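Local coordinates for protein ORF112 (Cyprinid herpesvirus 3, PDB 4WCG) that binds left-handed Z-DNA through its C-terminal Zalpha domain, a winged helix-turn-helix module, and may also bind RNA, at residues A56-I61 with A67-V72; E71-L76 with P92-P97. One frame throughout, in Å; residues are numbered along the deposited sequence.

Contact 1: residues A56-I61 with A67-V72; sequences AKAVHI and AQRSEV. With nucleotides of chain D.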
loop_
_atom_site.group_PDB
_atom_site.type_symbol
_atom_site.label_atom_id
_atom_site.label_comp_id
_atom_site.label_asym_id
_atom_site.label_seq_id
_atom_site.Cartn_x
_atom_site.Cartn_y
_atom_site.Cartn_z
ATOM N N ALA A 56 -8.963 -2.123 -12.716
ATOM C CA ALA A 56 -8.905 -3.536 -13.074
ATOM C C ALA A 56 -8.868 -4.433 -11.845
ATOM O O ALA A 56 -8.412 -4.032 -10.780
ATOM C CB ALA A 56 -7.695 -3.808 -13.935
ATOM N N LYS A 57 -9.363 -5.656 -12.018
ATOM C CA LYS A 57 -9.247 -6.668 -10.982
ATOM C C LYS A 57 -8.043 -7.562 -11.235
ATOM O O LYS A 57 -7.645 -7.761 -12.381
ATOM C CB LYS A 57 -10.513 -7.511 -10.924
ATOM C CG LYS A 57 -11.740 -6.745 -10.476
ATOM C CD LYS A 57 -12.921 -7.671 -10.298
ATOM C CE LYS A 57 -14.004 -7.017 -9.458
ATOM N NZ LYS A 57 -14.993 -8.018 -8.964
ATOM N N ALA A 58 -7.472 -8.103 -10.161
ATOM C CA ALA A 58 -6.310 -8.981 -10.274
ATOM C C ALA A 58 -6.551 -10.192 -11.174
ATOM O O ALA A 58 -5.642 -10.614 -11.896
ATOM C CB ALA A 58 -5.872 -9.451 -8.894
ATOM N N VAL A 59 -7.751 -10.766 -11.124
ATOM C CA VAL A 59 -8.016 -11.970 -11.915
ATOM C C VAL A 59 -7.846 -11.671 -13.397
ATOM O O VAL A 59 -7.402 -12.525 -14.164
ATOM C CB VAL A 59 -9.426 -12.541 -11.642
ATOM C CG1 VAL A 59 -10.515 -11.558 -12.065
ATOM C CG2 VAL A 59 -9.594 -13.877 -12.349
ATOM N N HIS A 60 -8.167 -10.450 -13.803
ATOM C CA HIS A 60 -8.103 -10.102 -15.214
ATOM C C HIS A 60 -6.680 -9.758 -15.621
ATOM O O HIS A 60 -6.242 -10.096 -16.719
ATOM C CB HIS A 60 -9.064 -8.953 -15.504
ATOM C CG HIS A 60 -10.502 -9.319 -15.289
ATOM N ND1 HIS A 60 -11.407 -8.469 -14.693
ATOM C CD2 HIS A 60 -11.185 -10.452 -15.580
ATOM C CE1 HIS A 60 -12.588 -9.059 -14.631
ATOM N NE2 HIS A 60 -12.480 -10.264 -15.161
ATOM N N ILE A 61 -5.943 -9.123 -14.720
ATOM C CA ILE A 61 -4.531 -8.883 -14.966
ATOM C C ILE A 61 -3.778 -10.210 -15.082
ATOM O O ILE A 61 -2.978 -10.410 -15.996
ATOM C CB ILE A 61 -3.918 -8.029 -13.854
ATOM C CG1 ILE A 61 -4.688 -6.705 -13.763
ATOM C CG2 ILE A 61 -2.431 -7.826 -14.101
ATOM C CD1 ILE A 61 -4.259 -5.800 -12.637
ATOM N N ALA A 67 -0.364 -15.315 -15.521
ATOM C CA ALA A 67 0.183 -15.497 -14.187
ATOM C C ALA A 67 -0.901 -15.977 -13.228
ATOM O O ALA A 67 -2.072 -16.068 -13.591
ATOM C CB ALA A 67 0.812 -14.195 -13.675
ATOM N N GLN A 68 -0.497 -16.299 -12.011
ATOM C CA GLN A 68 -1.441 -16.650 -10.963
ATOM C C GLN A 68 -2.021 -15.395 -10.351
ATOM O O GLN A 68 -1.325 -14.395 -10.196
ATOM C CB GLN A 68 -0.774 -17.476 -9.869
ATOM C CG GLN A 68 -0.526 -18.933 -10.248
ATOM C CD GLN A 68 -0.200 -19.773 -9.033
ATOM O OE1 GLN A 68 0.901 -19.700 -8.489
ATOM N NE2 GLN A 68 -1.172 -20.557 -8.579
ATOM N N ARG A 69 -3.295 -15.462 -9.999
ATOM C CA ARG A 69 -3.949 -14.374 -9.279
ATOM C C ARG A 69 -3.185 -13.996 -8.006
ATOM O O ARG A 69 -3.017 -12.818 -7.700
ATOM C CB ARG A 69 -5.378 -14.783 -8.943
ATOM C CG ARG A 69 -6.250 -13.696 -8.344
ATOM C CD ARG A 69 -7.655 -14.273 -8.180
ATOM N NE ARG A 69 -8.513 -13.469 -7.319
ATOM C CZ ARG A 69 -9.805 -13.712 -7.128
ATOM N NH1 ARG A 69 -10.386 -14.738 -7.742
ATOM N NH2 ARG A 69 -10.514 -12.931 -6.323
ATOM N N SER A 70 -2.699 -15.001 -7.281
ATOM C CA SER A 70 -1.988 -14.715 -6.031
ATOM C C SER A 70 -0.690 -13.946 -6.298
ATOM O O SER A 70 -0.334 -13.058 -5.534
ATOM C CB SER A 70 -1.702 -16.002 -5.249
ATOM O OG SER A 70 -0.929 -16.899 -6.025
ATOM N N GLU A 71 0.013 -14.293 -7.379
ATOM C CA GLU A 71 1.245 -13.594 -7.731
ATOM C C GLU A 71 0.983 -12.147 -8.107
ATOM O O GLU A 71 1.679 -11.240 -7.664
ATOM C CB GLU A 71 1.946 -14.313 -8.888
ATOM C CG GLU A 71 3.227 -13.646 -9.344
ATOM C CD GLU A 71 3.950 -14.437 -10.420
ATOM O OE1 GLU A 71 3.359 -15.405 -10.949
ATOM O OE2 GLU A 71 5.109 -14.087 -10.733
ATOM N N VAL A 72 -0.032 -11.932 -8.933
ATOM C CA VAL A 72 -0.405 -10.576 -9.298
ATOM C C VAL A 72 -0.786 -9.761 -8.049
ATOM O O VAL A 72 -0.343 -8.614 -7.882
ATOM C CB VAL A 72 -1.544 -10.590 -10.336
ATOM C CG1 VAL A 72 -2.131 -9.188 -10.524
ATOM C CG2 VAL A 72 -1.013 -11.107 -11.664
ATOM P P DG D 5 -5.078 -14.102 -3.458
ATOM O OP1 DG D 5 -5.900 -13.498 -4.480
ATOM O OP2 DG D 5 -4.714 -15.491 -3.593
ATOM O "O5'" DG D 5 -3.783 -13.207 -3.335
ATOM C "C5'" DG D 5 -2.818 -13.502 -2.364
ATOM C "C4'" DG D 5 -1.764 -12.423 -2.320
ATOM O "O4'" DG D 5 -2.356 -11.168 -1.958
ATOM C "C3'" DG D 5 -0.674 -12.687 -1.290
ATOM O "O3'" DG D 5 0.413 -13.258 -1.989
ATOM C "C2'" DG D 5 -0.346 -11.312 -0.740
ATOM C "C1'" DG D 5 -1.555 -10.456 -1.043
ATOM N N9 DG D 5 -2.400 -10.072 0.082
ATOM C C8 DG D 5 -2.852 -8.810 0.348
ATOM N N7 DG D 5 -3.648 -8.756 1.374
ATOM C C5 DG D 5 -3.729 -10.065 1.811
ATOM C C6 DG D 5 -4.437 -10.620 2.896
ATOM O O6 DG D 5 -5.146 -10.051 3.710
ATOM N N1 DG D 5 -4.261 -11.992 2.967
ATOM C C2 DG D 5 -3.490 -12.731 2.114
ATOM N N2 DG D 5 -3.439 -14.038 2.352
ATOM N N3 DG D 5 -2.814 -12.222 1.105
ATOM C C4 DG D 5 -2.973 -10.892 1.017
#
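Val-72 reaches across from helix 69-81 and sets its CG1 methyl against Ala-58 and Ile-61 of helix 58-65. This is the tight, buried part of the contact. CG1 lies 3.8 Å from Ile-61 CG2 and 4.1 Å from Ala-58 CB. It is also 4.0 Å from Ala-58 O. With chi1 of Val-72 at 169°, CG1 stands anti to the backbone N and is the branch that does the touching. The small side chain of Ala-58 is consistent with the close approach of the two helices, and no hydrogen bond joins the segments.

The outer side is looser. Here the aliphatic part of Arg-69 runs past Ala-58 and Val-59. Arg-69 CG is 4.3 Å from Ala-58 CB, and its CD is 4.3 Å from Val-59 CB. The extended arginine chain passes alongside the phosphate of DG5 of chain D. Arg-69 NE is 3.9 Å from OP1 of this nucleotide, too far for a hydrogen bond, and the end of the guanidinium lies farther off. Ser-70 packs closer, with CB 3.5 Å from OP2 of DG5 of chain D.

The two segments belong to the successive helices of the helix-turn-helix, with helix 69-81 facing the DNA. Helix 40-52 packs beside them, where Tyr-49 touches Ile-61 and Met-42 touches Glu-71. Ala-56 is tied to strand 94-95 by a backbone hydrogen bond.

Contact 2: residues E71-L76 with P92-P97; sequences EVNRHL and PVWYLP. With nucleotides of chain D.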
loop_
_atom_site.group_PDB
_atom_site.type_symbol
_atom_site.label_atom_id
_atom_site.label_comp_id
_atom_site.label_asym_id
_atom_site.label_seq_id
_atom_site.Cartn_x
_atom_site.Cartn_y
_atom_site.Cartn_z
ATOM N N GLU A 71 0.013 -14.293 -7.379
ATOM C CA GLU A 71 1.245 -13.594 -7.731
ATOM C C GLU A 71 0.983 -12.147 -8.107
ATOM O O GLU A 71 1.679 -11.240 -7.664
ATOM C CB GLU A 71 1.946 -14.313 -8.888
ATOM C CG GLU A 71 3.227 -13.646 -9.344
ATOM C CD GLU A 71 3.950 -14.437 -10.420
ATOM O OE1 GLU A 71 3.359 -15.405 -10.949
ATOM O OE2 GLU A 71 5.109 -14.087 -10.733
ATOM N N VAL A 72 -0.032 -11.932 -8.933
ATOM C CA VAL A 72 -0.405 -10.576 -9.298
ATOM C C VAL A 72 -0.786 -9.761 -8.049
ATOM O O VAL A 72 -0.343 -8.614 -7.882
ATOM C CB VAL A 72 -1.544 -10.590 -10.336
ATOM C CG1 VAL A 72 -2.131 -9.188 -10.524
ATOM C CG2 VAL A 72 -1.013 -11.107 -11.664
ATOM N N ASN A 73 -1.568 -10.347 -7.151
ATOM C CA ASN A 73 -1.962 -9.621 -5.947
ATOM C C ASN A 73 -0.754 -9.346 -5.056
ATOM O O ASN A 73 -0.679 -8.281 -4.445
ATOM C CB ASN A 73 -3.054 -10.381 -5.174
ATOM C CG ASN A 73 -4.445 -9.944 -5.581
ATOM O OD1 ASN A 73 -4.639 -8.784 -5.948
ATOM N ND2 ASN A 73 -5.417 -10.842 -5.490
ATOM N N ARG A 74 0.190 -10.284 -4.967
ATOM C CA ARG A 74 1.370 -10.037 -4.142
ATOM C C ARG A 74 2.080 -8.776 -4.646
ATOM O O ARG A 74 2.512 -7.915 -3.847
ATOM C CB ARG A 74 2.309 -11.245 -4.163
ATOM C CG ARG A 74 3.466 -11.125 -3.163
ATOM C CD ARG A 74 4.233 -12.419 -3.016
ATOM N NE ARG A 74 4.972 -12.747 -4.224
ATOM C CZ ARG A 74 4.632 -13.719 -5.060
ATOM N NH1 ARG A 74 3.549 -14.440 -4.823
ATOM N NH2 ARG A 74 5.373 -13.963 -6.132
ATOM N N HIS A 75 2.194 -8.667 -5.966
ATOM C CA HIS A 75 2.886 -7.514 -6.534
ATOM C C HIS A 75 2.063 -6.224 -6.421
ATOM O O HIS A 75 2.619 -5.168 -6.111
ATOM C CB HIS A 75 3.283 -7.794 -7.984
ATOM C CG HIS A 75 4.411 -8.767 -8.118
ATOM N ND1 HIS A 75 4.269 -10.119 -7.876
ATOM C CD2 HIS A 75 5.708 -8.581 -8.461
ATOM C CE1 HIS A 75 5.428 -10.722 -8.073
ATOM N NE2 HIS A 75 6.318 -9.812 -8.427
ATOM N N LEU A 76 0.751 -6.297 -6.655
ATOM C CA LEU A 76 -0.110 -5.114 -6.514
ATOM C C LEU A 76 -0.025 -4.537 -5.110
ATOM O O LEU A 76 0.163 -3.328 -4.915
ATOM C CB LEU A 76 -1.579 -5.447 -6.826
ATOM C CG LEU A 76 -1.926 -5.640 -8.301
ATOM C CD1 LEU A 76 -3.290 -6.326 -8.438
ATOM C CD2 LEU A 76 -1.955 -4.270 -8.996
ATOM N N PRO A 92 -11.703 -4.693 -4.422
ATOM C CA PRO A 92 -10.405 -5.128 -4.944
ATOM C C PRO A 92 -10.263 -4.736 -6.405
ATOM O O PRO A 92 -10.174 -5.569 -7.308
ATOM C CB PRO A 92 -10.450 -6.648 -4.774
ATOM C CG PRO A 92 -11.913 -6.969 -4.936
ATOM C CD PRO A 92 -12.639 -5.822 -4.274
ATOM N N VAL A 93 -10.241 -3.431 -6.614
ATOM C CA VAL A 93 -10.121 -2.846 -7.941
ATOM C C VAL A 93 -8.936 -1.878 -7.900
ATOM O O VAL A 93 -8.737 -1.193 -6.894
ATOM C CB VAL A 93 -11.449 -2.169 -8.329
ATOM C CG1 VAL A 93 -11.260 -1.100 -9.364
ATOM C CG2 VAL A 93 -12.455 -3.240 -8.774
ATOM N N TRP A 94 -8.138 -1.830 -8.965
ATOM C CA TRP A 94 -6.830 -1.170 -8.907
ATOM C C TRP A 94 -6.666 -0.057 -9.937
ATOM O O TRP A 94 -7.079 -0.175 -11.104
ATOM C CB TRP A 94 -5.710 -2.205 -9.093
ATOM C CG TRP A 94 -5.731 -3.206 -7.981
ATOM C CD1 TRP A 94 -6.460 -4.374 -7.915
ATOM C CD2 TRP A 94 -5.030 -3.108 -6.737
ATOM N NE1 TRP A 94 -6.246 -4.989 -6.716
ATOM C CE2 TRP A 94 -5.368 -4.245 -5.973
ATOM C CE3 TRP A 94 -4.142 -2.174 -6.199
ATOM C CZ2 TRP A 94 -4.835 -4.470 -4.698
ATOM C CZ3 TRP A 94 -3.630 -2.388 -4.946
ATOM C CH2 TRP A 94 -3.970 -3.535 -4.203
ATOM N N TYR A 95 -6.034 1.017 -9.478
ATOM C CA TYR A 95 -5.806 2.197 -10.286
ATOM C C TYR A 95 -4.334 2.556 -10.367
ATOM O O TYR A 95 -3.533 2.228 -9.499
ATOM C CB TYR A 95 -6.582 3.389 -9.722
ATOM C CG TYR A 95 -8.050 3.121 -9.584
ATOM C CD1 TYR A 95 -8.917 3.294 -10.660
ATOM C CD2 TYR A 95 -8.574 2.705 -8.371
ATOM C CE1 TYR A 95 -10.270 3.030 -10.521
ATOM C CE2 TYR A 95 -9.922 2.451 -8.222
ATOM C CZ TYR A 95 -10.762 2.617 -9.300
ATOM O OH TYR A 95 -12.105 2.372 -9.137
ATOM N N LEU A 96 -4.011 3.300 -11.410
ATOM C CA LEU A 96 -2.676 3.813 -11.605
ATOM C C LEU A 96 -2.689 5.317 -11.347
ATOM O O LEU A 96 -3.248 6.056 -12.157
ATOM C CB LEU A 96 -2.234 3.502 -13.040
ATOM C CG LEU A 96 -0.818 3.779 -13.522
ATOM C CD1 LEU A 96 0.163 2.852 -12.850
ATOM C CD2 LEU A 96 -0.768 3.635 -15.040
ATOM N N PRO A 97 -2.085 5.776 -10.235
ATOM C CA PRO A 97 -2.033 7.217 -9.926
ATOM C C PRO A 97 -1.296 8.023 -10.991
ATOM O O PRO A 97 -0.356 7.465 -11.559
ATOM C CB PRO A 97 -1.268 7.275 -8.596
ATOM C CG PRO A 97 -1.402 5.908 -8.009
ATOM C CD PRO A 97 -1.446 4.969 -9.179
ATOM P P DG D 5 -5.078 -14.102 -3.458
ATOM O OP1 DG D 5 -5.900 -13.498 -4.480
ATOM O OP2 DG D 5 -4.714 -15.491 -3.593
ATOM O "O5'" DG D 5 -3.783 -13.207 -3.335
ATOM C "C5'" DG D 5 -2.818 -13.502 -2.364
ATOM C "C4'" DG D 5 -1.764 -12.423 -2.320
ATOM O "O4'" DG D 5 -2.356 -11.168 -1.958
ATOM C "C3'" DG D 5 -0.674 -12.687 -1.290
ATOM O "O3'" DG D 5 0.413 -13.258 -1.989
ATOM C "C2'" DG D 5 -0.346 -11.312 -0.740
ATOM C "C1'" DG D 5 -1.555 -10.456 -1.043
ATOM N N9 DG D 5 -2.400 -10.072 0.082
ATOM C C8 DG D 5 -2.852 -8.810 0.348
ATOM N N7 DG D 5 -3.648 -8.756 1.374
ATOM C C5 DG D 5 -3.729 -10.065 1.811
ATOM C C6 DG D 5 -4.437 -10.620 2.896
ATOM O O6 DG D 5 -5.146 -10.051 3.710
ATOM N N1 DG D 5 -4.261 -11.992 2.967
ATOM C C2 DG D 5 -3.490 -12.731 2.114
ATOM N N2 DG D 5 -3.439 -14.038 2.352
ATOM N N3 DG D 5 -2.814 -12.222 1.105
ATOM C C4 DG D 5 -2.973 -10.892 1.017
ATOM P P DG D 3 -14.519 -9.792 -3.192
ATOM O OP1 DG D 3 -15.807 -9.054 -3.259
ATOM O OP2 DG D 3 -13.853 -10.233 -4.433
ATOM O "O5'" DG D 3 -13.523 -8.915 -2.335
ATOM C "C5'" DG D 3 -12.218 -9.407 -2.047
ATOM C "C4'" DG D 3 -11.510 -8.455 -1.117
ATOM O "O4'" DG D 3 -12.300 -8.311 0.078
ATOM C "C3'" DG D 3 -10.137 -8.922 -0.669
ATOM O "O3'" DG D 3 -9.162 -8.316 -1.480
ATOM C "C2'" DG D 3 -10.029 -8.428 0.769
ATOM C "C1'" DG D 3 -11.473 -8.223 1.217
ATOM N N9 DG D 3 -11.943 -9.201 2.194
ATOM C C8 DG D 3 -12.531 -8.934 3.404
ATOM N N7 DG D 3 -12.869 -10.005 4.070
ATOM C C5 DG D 3 -12.477 -11.057 3.246
ATOM C C6 DG D 3 -12.576 -12.451 3.444
ATOM O O6 DG D 3 -13.069 -13.058 4.406
ATOM N N1 DG D 3 -12.036 -13.166 2.370
ATOM C C2 DG D 3 -11.503 -12.591 1.249
ATOM N N2 DG D 3 -11.056 -13.425 0.306
ATOM N N3 DG D 3 -11.409 -11.292 1.052
ATOM C C4 DG D 3 -11.903 -10.582 2.092
ATOM P P DC D 6 0.979 -14.652 -1.577
ATOM O OP1 DC D 6 2.066 -14.946 -2.456
ATOM O OP2 DC D 6 -0.092 -15.574 -1.431
ATOM O "O5'" DC D 6 1.520 -14.335 -0.121
ATOM C "C5'" DC D 6 2.661 -14.968 0.418
ATOM C "C4'" DC D 6 2.379 -15.433 1.826
ATOM O "O4'" DC D 6 2.076 -14.315 2.673
ATOM C "C3'" DC D 6 1.200 -16.391 1.977
ATOM O "O3'" DC D 6 1.557 -17.360 2.944
ATOM C "C2'" DC D 6 0.107 -15.510 2.540
ATOM C "C1'" DC D 6 0.901 -14.561 3.405
ATOM N N1 DC D 6 0.235 -13.274 3.669
ATOM C C2 DC D 6 -0.618 -13.182 4.765
ATOM O O2 DC D 6 -0.814 -14.184 5.455
ATOM N N3 DC D 6 -1.240 -12.014 5.018
ATOM C C4 DC D 6 -1.019 -10.960 4.236
ATOM N N4 DC D 6 -1.634 -9.822 4.533
ATOM C C5 DC D 6 -0.153 -11.026 3.115
ATOM C C6 DC D 6 0.468 -12.180 2.886
HETATM O O HOH W 1 -6.956 -7.590 -5.650
#
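Helix 69-81 passes strand 94-95 with its backbone well clear, the CA atoms of Leu-76 and Trp-94 being 8.2 Å apart, so the large indole of Trp-94 spans the gap. Leu-76 lies over one face of the Trp-94 indole. Its CD1 methyl sits 3.7 Å from the centroid of the five-membered ring and 10° off the ring normal, a CH-pi contact. CB of Leu-76 extends the packing to the six-membered ring, 4.0 Å from Trp-94 CZ2.

At the ring edge, one water joins Trp-94 to Asn-73. It lies in the indole plane, accepts from Trp-94 NE1 at 2.9 Å and donates to Asn-73 OD1 at 2.6 Å. Both ends of the Asn-73 amide are therefore used, because ND2 donates to OP1 of DG5 of chain D at 2.9 Å. Together the two bonds fix the flip of the amide. Trp-94 is well placed to steady the Asn-73 amide through the water. Tyr-77 and Trp-94 meet edge-to-face.

Arg-74 turns to the next phosphate. Its chain bends at chi3 (68°), and NH1 donates to OP1 of DC6 of chain D at 2.8 Å. From the other segment, the Pro-92 ring packs on the backbone of DG3 of chain D, with CG 3.6 Å from O5'.

This packing of the recognition helix on the wing through a tryptophan, with asparagine and arginine on the phosphates and a proline from the wing, is characteristic of the Zalpha winged helix-turn-helix domain that binds Z-DNA.

Contact 1 and contact 2 lie about 8 Å apart, centre to centre, and share Glu-71 and Val-72 of helix 69-81. Contact 1 packs this helix on helix 58-65, and contact 2 packs its next turn on the wing. The other two segments also meet. Ala-56 O lies 2.9 Å from Trp-94 N, a probable hydrogen bond, and Lys-57 CG is 3.7 Å from Pro-92 O. Ala-58 CB packs 3.3 Å from Asn-73 OD1, so a residue of the first contact borders the DNA-binding amide of the second. Both contacts reach DG5 of chain D, and the second continues to DG3 and DC6 along that strand.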